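Local coordinates for protein 7beta-hydroxysteroid dehydrogenase (Collinsella aerofaciens, PDB 5FYD) that reduces the 7-oxo group of 7-oxo-lithocholate with NADPH to yield ursodeoxycholate, acting as a homodimeric short-chain dehydrogenase/reductase, at residues A[1-4]-A[5-9]; A[39-42]-A[43-46]; A[50-53]-A[54-58]; A[216-219]-A[220-224]. All coordinates share one frame; numbering follows the deposited sequence. Where two conformers were deposited one is given.

How the interactions relate
All four contacts are local, between residues near in sequence, and differ mainly in where they lie on the Rossmann fold. Interactions 1, 2 and 4 are partly buried, whereas interaction 3 is a surface contact. Interactions 2 and 3 share helix 42-56: the first begins it beside the NADP(+) site, with a cluster of charged side chains, and the second ends it, where backbone bonds and a hydroxyl dominate. Interaction 1 caps the short N-terminal helix 3-7 with side-chain polar bonds. Interaction 4 lies within helix 214-224, nearest of the four to the centre of the chain, and combines an apolar face with a buttressed carboxylate. Interactions 1 and 4 touch directly, Leu3 CD1 packing 3.7 Å from Phe222 CE1.

Interaction 1 (A[1-4]-A[5-9]); sequences MNLR and EKYGE
Leu3 CD2 meets the Tyr7 ring at its edge, close to the ring plane and 3.8 Å from CE2, while Lys6 CG lies 3.9 Å above the plane over the centre of one face of the Tyr7 ring. The Arg4 guanidinium has Asn2 OD1 off one face, displaced toward the rim, and Glu9 OE2 at its edge. Arg4 and Glu9 run side by side in the same direction. Their salt bridge is long, NE to OE2 being 3.7 Å, and a water at short distances links the same two atoms; Arg4 CD comes nearer to Glu9 OE2, at 3.3 Å.

Asn2 is the N-cap of helix 3-7, and its reciprocal bonds with Glu5 make a capping box. Its chi1 of 70° sets CG between the backbone N and the carbonyl carbon, which turns OD1 over the helix start to accept from Glu5 N at 3.1 Å. In return Asn2 N donates to Glu5 OE1 at 3.0 Å, nearly straight (169° at the hydrogen), and Glu5 OE1 takes it on its anti lone pair. The amide and carboxylate planes stand 62° apart, and the acceptors Asn2 OD1 and Glu5 OE1 are left only 3.1 Å from each other. Outside the box, Met1 CE packs on Lys6 CG at 3.7 Å.

Gly8, with positive phi, is the first residue to depart from helical backbone angles. Tyr7 OH bonds Asp180 of strand 179-186, Leu3 touches Met33, and the backbones of Arg4 and Glu9 bond Gly31 and Asn34, tying this segment to the loop after helix 19-30 and the start of strand 34-39.

Interaction 2 (A[39-42]-A[43-46]); sequences GRRE and EKLN
Glu43 folds back on Arg41 through two bends: chi1 of 71° puts its CG between the backbone N and the carbonyl carbon, and chi2 of -60° turns the carboxylate toward the start of the helix. OE2 thereby reaches Arg41 CB at 3.3 Å, but stays 5.0 Å from Arg41 NE, too far for a salt bridge, although the opposite charges may still attract. This is the beta-alpha connection that follows strand 34-39, the second of the Rossmann fold, with Arg41 at the N-cap position of helix 42-56.

Arg41 and Lys44 lie side by side, pointing the same way. Lys44 CD passes 3.7 Å from Arg41 NE, and NZ comes equally close to NH2, at 3.7 Å. Arg40 turns elsewhere, but one face of its guanidinium is partly covered by Arg41 CG, toward the rim. Arg40 and Arg41 bind NADP(+), and the gathered positive charge is consistent with a site for the 2'-phosphate that distinguishes this cofactor from NAD. Arg41 and Lys44 also touch Thr17 of the same binding site.

Two backbone bonds start the helix, Leu45 N to Arg41 O at 3.0 Å and Asn46 N to Glu42 O at 2.8 Å. Beside the second, Asn46 ND2 approaches Glu42 CG. On the buried side Leu45 turns back to the strand end, beside Ala16 and Val62, and its CD1 rests 3.4 Å from the carbonyl oxygen of Gly39.

Interaction 3 (A[50-53]-A[54-58]); sequences GEIR and ETYGV
Thr55 and Glu51 supply the distinctive polar contact of this helix end. Glu51 O accepts twice from one residue, from Thr55 OG1 at 2.8 Å and from Thr55 N at 2.9 Å, and the two donors arrive from opposite faces of the carbonyl plane. The hydroxyl can do this because chi1 of -56° places OG1 beside its own backbone N.

Backbone bonds continue the helix around it: Glu54 N to Gly50 O, Tyr56 N to Ile52 O, and finally Gly57 N to Arg53 O at 2.9 Å. The last is the most bent, 142° at the hydrogen, with the donor above the carbonyl plane. Gly57 then leaves helical angles with a positive phi.

Apolar contacts radiate from Ile52, whose two branches part company. CD1 sits against Tyr56 CE2 at 3.9 Å, whereas CG2 meets Val58 CG2 at 3.6 Å, beyond the turn. Thr55 CG2 covers one face of the Tyr56 ring, 3.6 Å above its centre. Tyr56 and Val58 also touch helix 19-30, at Ala29.

Among the charged groups, Gly50 CA lies off one face of the Arg53 guanidinium, displaced toward its rim, and NH1 bonds Thr60 at the start of the next strand.

The carbonyls of Gly50 to Arg53 are thus each paired with a donor, and Ile52 and Val58 join the last turn to the loop leading into strand 60-64; the contact rests on backbone, hydroxyl and apolar interactions, with no salt bridge between the two segments.

Interaction 4 (A[216-219]-A[220-224]); sequences ECVD and EAFEK
Phe222 leaves the helix beside Val218 and runs alongside it, the two side chains pointing the same way one turn apart. Its CB lies 3.8 Å from Val218 O, and CG, at 4.0 Å, is only slightly farther from that oxygen. CD2 makes the double contact: 3.3 Å to Val218 O, which lies at the ring edge near its plane, and 3.7 Å to Val218 CG1. CE2, next along the ring, keeps CG1 at 3.8 Å, and CE1, on the other side of the ring, meets Leu3 of helix 3-7. Val218 can offer this methyl in the ring plane because CG1 is anti to the backbone N (chi1 172°). Beyond the contact the ring meets Phe87, their planes about 30° apart, and touches Lys27 and Ile28, while Val218 packs on Phe24.

A second side of the helix is polar. Glu220, extended from chi1 of -178°, carries OE2 to Lys224 NZ at 2.7 Å, a salt bridge on the anti lone pair, and OE2 has a further salt bridge to Lys238. OE1 bonds Gly234 N and a water that also donates to Glu216 O, so each carboxylate oxygen has two partners, which should hold the group's rotation. Asp219 is paired with Lys27 of helix 19-30. The backbone bonds Ala221 N to Cys217 O and Phe222 N to Val218 O, both 3.0 Å, mark regular alpha-helix.

Cys217 and Ala221 rest on strand 179-186 while Val218 and Phe222 face helix 19-30: an amphipathic helix covering the parallel sheet of a short-chain dehydrogenase Rossmann fold, here close to Val20 of the NADP(+) site.

Interaction 1 (A[1-4]-A[5-9])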
# COMPACT_ATOMS: atom_id res chain seq x y z
N MET A 1 -35.09 -5.82 -16.97
CA MET A 1 -34.04 -6.07 -18.01
C MET A 1 -32.67 -6.01 -17.35
O MET A 1 -32.40 -5.10 -16.56
CB MET A 1 -34.12 -5.01 -19.11
CG MET A 1 -33.18 -5.25 -20.30
SD MET A 1 -33.47 -4.13 -21.69
CE MET A 1 -33.34 -2.54 -20.87
N ASN A 2 -31.81 -6.99 -17.67
CA ASN A 2 -30.47 -7.03 -17.09
C ASN A 2 -29.43 -6.50 -18.08
O ASN A 2 -29.78 -6.11 -19.18
CB ASN A 2 -30.13 -8.43 -16.53
CG ASN A 2 -29.92 -9.50 -17.60
OD1 ASN A 2 -29.85 -9.24 -18.80
ND2 ASN A 2 -29.81 -10.75 -17.13
N LEU A 3 -28.17 -6.43 -17.65
CA LEU A 3 -27.11 -5.81 -18.47
C LEU A 3 -26.86 -6.55 -19.77
O LEU A 3 -26.61 -5.91 -20.80
CB LEU A 3 -25.81 -5.70 -17.68
CG LEU A 3 -25.83 -4.72 -16.49
CD1 LEU A 3 -24.54 -4.88 -15.70
CD2 LEU A 3 -26.00 -3.28 -16.93
N ARG A 4 -26.92 -7.88 -19.73
CA ARG A 4 -26.73 -8.66 -20.95
C ARG A 4 -27.78 -8.29 -21.99
O ARG A 4 -27.45 -8.05 -23.15
CB ARG A 4 -26.75 -10.16 -20.68
CG ARG A 4 -26.34 -11.02 -21.86
CD ARG A 4 -26.65 -12.50 -21.65
NE ARG A 4 -28.09 -12.76 -21.72
CZ ARG A 4 -28.89 -13.08 -20.69
NH1 ARG A 4 -28.44 -13.21 -19.44
NH2 ARG A 4 -30.18 -13.28 -20.92
N GLU A 5 -29.04 -8.24 -21.57
CA GLU A 5 -30.14 -7.93 -22.49
C GLU A 5 -30.06 -6.49 -22.99
O GLU A 5 -30.34 -6.21 -24.15
CB GLU A 5 -31.49 -8.19 -21.80
CG GLU A 5 -31.73 -9.65 -21.43
CD GLU A 5 -32.86 -9.86 -20.41
OE1 GLU A 5 -32.86 -9.25 -19.31
OE2 GLU A 5 -33.76 -10.68 -20.69
N LYS A 6 -29.67 -5.57 -22.12
CA LYS A 6 -29.68 -4.14 -22.46
C LYS A 6 -28.49 -3.76 -23.36
O LYS A 6 -28.63 -3.01 -24.33
CB LYS A 6 -29.66 -3.31 -21.17
CG LYS A 6 -29.74 -1.81 -21.40
CD LYS A 6 -29.85 -1.04 -20.08
CE LYS A 6 -30.22 0.41 -20.36
NZ LYS A 6 -30.52 1.13 -19.09
N TYR A 7 -27.31 -4.28 -23.02
CA TYR A 7 -26.07 -3.83 -23.68
C TYR A 7 -25.35 -4.82 -24.59
O TYR A 7 -24.88 -4.45 -25.66
CB TYR A 7 -25.10 -3.32 -22.61
CG TYR A 7 -25.57 -2.07 -21.91
CD1 TYR A 7 -25.79 -0.88 -22.61
CD2 TYR A 7 -25.77 -2.06 -20.53
CE1 TYR A 7 -26.21 0.27 -21.97
CE2 TYR A 7 -26.16 -0.91 -19.87
CZ TYR A 7 -26.38 0.25 -20.59
OH TYR A 7 -26.78 1.38 -19.91
N GLY A 8 -25.26 -6.08 -24.18
CA GLY A 8 -24.63 -7.11 -25.03
C GLY A 8 -24.08 -8.28 -24.27
O GLY A 8 -24.14 -8.30 -23.07
N GLU A 9 -23.54 -9.26 -24.98
CA GLU A 9 -23.19 -10.54 -24.35
C GLU A 9 -22.00 -10.52 -23.42
O GLU A 9 -22.01 -11.23 -22.40
CB GLU A 9 -22.91 -11.64 -25.40
CG GLU A 9 -24.14 -12.22 -26.05
CD GLU A 9 -25.00 -12.96 -25.05
OE1 GLU A 9 -24.58 -13.98 -24.44
OE2 GLU A 9 -26.10 -12.48 -24.88
O HOH W 1 -28.50 -12.44 -24.19

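Interaction 2 (A[39-42]-A[43-46])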
# COMPACT_ATOMS: atom_id res chain seq x y z
N GLY A 39 -5.61 -8.43 -16.94
CA GLY A 39 -4.64 -7.93 -15.98
C GLY A 39 -3.33 -8.66 -16.09
O GLY A 39 -3.22 -9.61 -16.86
N ARG A 40 -2.34 -8.22 -15.33
CA ARG A 40 -1.00 -8.82 -15.42
C ARG A 40 -0.83 -10.11 -14.61
O ARG A 40 -0.01 -10.93 -14.97
CB ARG A 40 0.12 -7.81 -15.13
CG ARG A 40 -0.04 -6.95 -13.91
CD ARG A 40 1.27 -6.24 -13.60
NE ARG A 40 2.16 -7.16 -12.90
CZ ARG A 40 2.13 -7.41 -11.59
NH1 ARG A 40 1.27 -6.79 -10.77
NH2 ARG A 40 2.98 -8.29 -11.07
N ARG A 41 -1.62 -10.28 -13.55
CA ARG A 41 -1.50 -11.44 -12.66
C ARG A 41 -2.42 -12.59 -13.09
O ARG A 41 -3.54 -12.72 -12.60
CB ARG A 41 -1.76 -11.03 -11.21
CG ARG A 41 -0.58 -10.30 -10.59
CD ARG A 41 -0.79 -10.05 -9.11
NE ARG A 41 -1.91 -9.12 -8.91
CZ ARG A 41 -1.82 -7.87 -8.45
NH1 ARG A 41 -0.65 -7.30 -8.12
NH2 ARG A 41 -2.94 -7.15 -8.32
N GLU A 42 -1.91 -13.41 -14.01
CA GLU A 42 -2.71 -14.44 -14.68
C GLU A 42 -3.29 -15.49 -13.72
O GLU A 42 -4.44 -15.91 -13.86
CB GLU A 42 -1.88 -15.14 -15.76
CG GLU A 42 -2.63 -16.27 -16.46
CD GLU A 42 -2.16 -16.53 -17.89
OE1 GLU A 42 -0.99 -16.26 -18.21
OE2 GLU A 42 -2.98 -17.01 -18.69
N GLU A 43 -2.47 -15.93 -12.78
CA GLU A 43 -2.91 -16.89 -11.77
C GLU A 43 -4.11 -16.35 -10.96
O GLU A 43 -5.10 -17.05 -10.77
CB GLU A 43 -1.73 -17.31 -10.87
CG GLU A 43 -1.19 -16.26 -9.89
CD GLU A 43 -0.65 -14.96 -10.52
OE1 GLU A 43 -0.02 -14.99 -11.62
OE2 GLU A 43 -0.85 -13.90 -9.89
N LYS A 44 -4.03 -15.09 -10.56
CA LYS A 44 -5.07 -14.47 -9.76
C LYS A 44 -6.35 -14.33 -10.60
O LYS A 44 -7.45 -14.62 -10.12
CB LYS A 44 -4.58 -13.13 -9.26
CG LYS A 44 -5.36 -12.55 -8.13
CD LYS A 44 -4.68 -11.29 -7.62
CE LYS A 44 -5.54 -10.57 -6.59
NZ LYS A 44 -4.85 -9.37 -6.02
N LEU A 45 -6.18 -13.91 -11.86
CA LEU A 45 -7.30 -13.83 -12.82
C LEU A 45 -7.97 -15.19 -13.00
O LEU A 45 -9.19 -15.28 -13.05
CB LEU A 45 -6.80 -13.33 -14.17
CG LEU A 45 -6.37 -11.86 -14.33
CD1 LEU A 45 -5.56 -11.71 -15.60
CD2 LEU A 45 -7.59 -10.96 -14.39
N ASN A 46 -7.17 -16.25 -13.13
CA ASN A 46 -7.73 -17.60 -13.26
C ASN A 46 -8.53 -18.02 -12.05
O ASN A 46 -9.57 -18.64 -12.20
CB ASN A 46 -6.63 -18.63 -13.54
CG ASN A 46 -6.08 -18.55 -14.94
OD1 ASN A 46 -6.80 -18.21 -15.88
ND2 ASN A 46 -4.81 -18.89 -15.11

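Interaction 3 (A[50-53]-A[54-58])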
# COMPACT_ATOMS: atom_id res chain seq x y z
N GLY A 50 -12.70 -18.65 -12.18
CA GLY A 50 -13.37 -19.85 -11.65
C GLY A 50 -14.44 -19.50 -10.63
O GLY A 50 -15.53 -20.07 -10.65
N GLU A 51 -14.15 -18.52 -9.78
CA GLU A 51 -15.13 -18.04 -8.80
C GLU A 51 -16.35 -17.42 -9.46
O GLU A 51 -17.50 -17.67 -9.06
CB GLU A 51 -14.47 -17.06 -7.82
CG GLU A 51 -13.44 -17.75 -6.95
CD GLU A 51 -12.73 -16.84 -5.96
OE1 GLU A 51 -12.64 -15.61 -6.21
OE2 GLU A 51 -12.25 -17.38 -4.94
N ILE A 52 -16.11 -16.64 -10.51
CA ILE A 52 -17.18 -16.00 -11.26
C ILE A 52 -18.05 -17.07 -11.93
O ILE A 52 -19.28 -16.99 -11.88
CB ILE A 52 -16.63 -14.98 -12.29
CG1 ILE A 52 -16.07 -13.72 -11.59
CG2 ILE A 52 -17.68 -14.60 -13.34
CD1 ILE A 52 -17.07 -12.72 -11.08
N ARG A 53 -17.42 -18.03 -12.60
CA ARG A 53 -18.17 -19.10 -13.24
C ARG A 53 -19.04 -19.85 -12.22
O ARG A 53 -20.23 -20.08 -12.46
CB ARG A 53 -17.23 -20.08 -13.94
CG ARG A 53 -16.57 -19.53 -15.20
CD ARG A 53 -15.99 -20.63 -16.06
NE ARG A 53 -14.97 -21.40 -15.37
CZ ARG A 53 -13.69 -21.03 -15.19
NH1 ARG A 53 -13.24 -19.85 -15.61
NH2 ARG A 53 -12.86 -21.85 -14.55
N GLU A 54 -18.45 -20.20 -11.09
CA GLU A 54 -19.13 -21.02 -10.07
C GLU A 54 -20.26 -20.25 -9.35
O GLU A 54 -21.31 -20.81 -9.05
CB GLU A 54 -18.11 -21.56 -9.05
CG GLU A 54 -18.52 -22.87 -8.43
CD GLU A 54 -18.49 -24.01 -9.45
OE1 GLU A 54 -17.42 -24.32 -10.04
OE2 GLU A 54 -19.57 -24.57 -9.69
N THR A 55 -20.06 -18.96 -9.14
CA THR A 55 -21.03 -18.12 -8.46
C THR A 55 -22.18 -17.65 -9.36
O THR A 55 -23.34 -17.63 -8.92
CB THR A 55 -20.32 -16.90 -7.84
OG1 THR A 55 -19.28 -17.37 -6.98
CG2 THR A 55 -21.29 -16.03 -7.04
N TYR A 56 -21.84 -17.25 -10.58
CA TYR A 56 -22.79 -16.56 -11.48
C TYR A 56 -23.25 -17.34 -12.70
O TYR A 56 -24.25 -16.97 -13.31
CB TYR A 56 -22.25 -15.21 -11.92
CG TYR A 56 -21.98 -14.29 -10.74
CD1 TYR A 56 -23.03 -13.66 -10.08
CD2 TYR A 56 -20.69 -14.08 -10.28
CE1 TYR A 56 -22.79 -12.84 -9.00
CE2 TYR A 56 -20.46 -13.25 -9.20
CZ TYR A 56 -21.52 -12.64 -8.57
OH TYR A 56 -21.28 -11.81 -7.49
N GLY A 57 -22.55 -18.41 -13.06
CA GLY A 57 -22.95 -19.22 -14.21
C GLY A 57 -22.79 -18.49 -15.53
O GLY A 57 -23.51 -18.77 -16.49
N VAL A 58 -21.84 -17.56 -15.58
CA VAL A 58 -21.52 -16.89 -16.84
C VAL A 58 -20.24 -17.46 -17.39
O VAL A 58 -19.47 -18.12 -16.67
CB VAL A 58 -21.43 -15.35 -16.68
CG1 VAL A 58 -22.76 -14.81 -16.16
CG2 VAL A 58 -20.27 -14.91 -15.81

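Interaction 4 (A[216-219]-A[220-224])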
# COMPACT_ATOMS: atom_id res chain seq x y z
N GLU A 216 -19.70 -0.52 -3.31
CA GLU A 216 -20.56 0.66 -3.24
C GLU A 216 -20.23 1.64 -4.37
O GLU A 216 -21.13 2.29 -4.92
CB GLU A 216 -20.49 1.30 -1.85
CG GLU A 216 -21.37 0.55 -0.86
CD GLU A 216 -20.69 0.29 0.45
OE1 GLU A 216 -19.85 1.13 0.86
OE2 GLU A 216 -20.97 -0.78 1.06
N CYS A 217 -18.95 1.73 -4.73
CA CYS A 217 -18.53 2.55 -5.88
C CYS A 217 -19.14 2.04 -7.18
O CYS A 217 -19.71 2.81 -7.96
CB CYS A 217 -17.03 2.55 -6.06
SG CYS A 217 -16.17 3.31 -4.66
N VAL A 218 -19.00 0.73 -7.41
CA VAL A 218 -19.59 0.12 -8.60
C VAL A 218 -21.12 0.19 -8.62
O VAL A 218 -21.72 0.45 -9.66
CB VAL A 218 -19.07 -1.32 -8.77
CG1 VAL A 218 -19.80 -2.04 -9.88
CG2 VAL A 218 -17.57 -1.28 -9.08
N ASP A 219 -21.75 -0.03 -7.46
CA ASP A 219 -23.19 0.12 -7.37
C ASP A 219 -23.65 1.53 -7.76
O ASP A 219 -24.58 1.68 -8.56
CB ASP A 219 -23.71 -0.25 -5.98
CG ASP A 219 -23.80 -1.76 -5.77
OD1 ASP A 219 -23.75 -2.52 -6.76
OD2 ASP A 219 -23.94 -2.18 -4.60
N GLU A 220 -22.97 2.55 -7.25
CA GLU A 220 -23.33 3.92 -7.61
C GLU A 220 -23.12 4.19 -9.11
O GLU A 220 -23.98 4.78 -9.76
CB GLU A 220 -22.56 4.95 -6.78
CG GLU A 220 -22.97 6.36 -7.12
CD GLU A 220 -22.39 7.42 -6.19
OE1 GLU A 220 -21.57 7.11 -5.31
OE2 GLU A 220 -22.78 8.58 -6.37
N ALA A 221 -21.99 3.73 -9.67
CA ALA A 221 -21.75 3.90 -11.11
C ALA A 221 -22.88 3.28 -11.96
O ALA A 221 -23.35 3.89 -12.93
CB ALA A 221 -20.41 3.29 -11.49
N PHE A 222 -23.32 2.08 -11.62
CA PHE A 222 -24.36 1.46 -12.42
C PHE A 222 -25.74 2.11 -12.20
O PHE A 222 -26.52 2.17 -13.13
CB PHE A 222 -24.41 -0.05 -12.23
CG PHE A 222 -23.41 -0.78 -13.07
CD1 PHE A 222 -23.67 -1.06 -14.41
CD2 PHE A 222 -22.18 -1.13 -12.55
CE1 PHE A 222 -22.72 -1.72 -15.19
CE2 PHE A 222 -21.23 -1.78 -13.34
CZ PHE A 222 -21.51 -2.09 -14.65
N GLU A 223 -26.00 2.60 -10.99
CA GLU A 223 -27.25 3.34 -10.72
C GLU A 223 -27.36 4.58 -11.60
O GLU A 223 -28.44 4.90 -12.07
CB GLU A 223 -27.37 3.69 -9.23
CG GLU A 223 -27.84 2.48 -8.43
CD GLU A 223 -27.91 2.70 -6.92
OE1 GLU A 223 -27.86 3.88 -6.47
OE2 GLU A 223 -28.01 1.68 -6.18
N LYS A 224 -26.23 5.23 -11.88
CA LYS A 224 -26.22 6.49 -12.64
C LYS A 224 -25.88 6.36 -14.13
O LYS A 224 -25.96 7.33 -14.88
CB LYS A 224 -25.29 7.48 -11.93
CG LYS A 224 -25.90 7.86 -10.57
CD LYS A 224 -25.00 8.75 -9.75
CE LYS A 224 -25.74 9.16 -8.48
NZ LYS A 224 -24.84 9.80 -7.51
O HOH W 2 -21.02 5.12 -3.75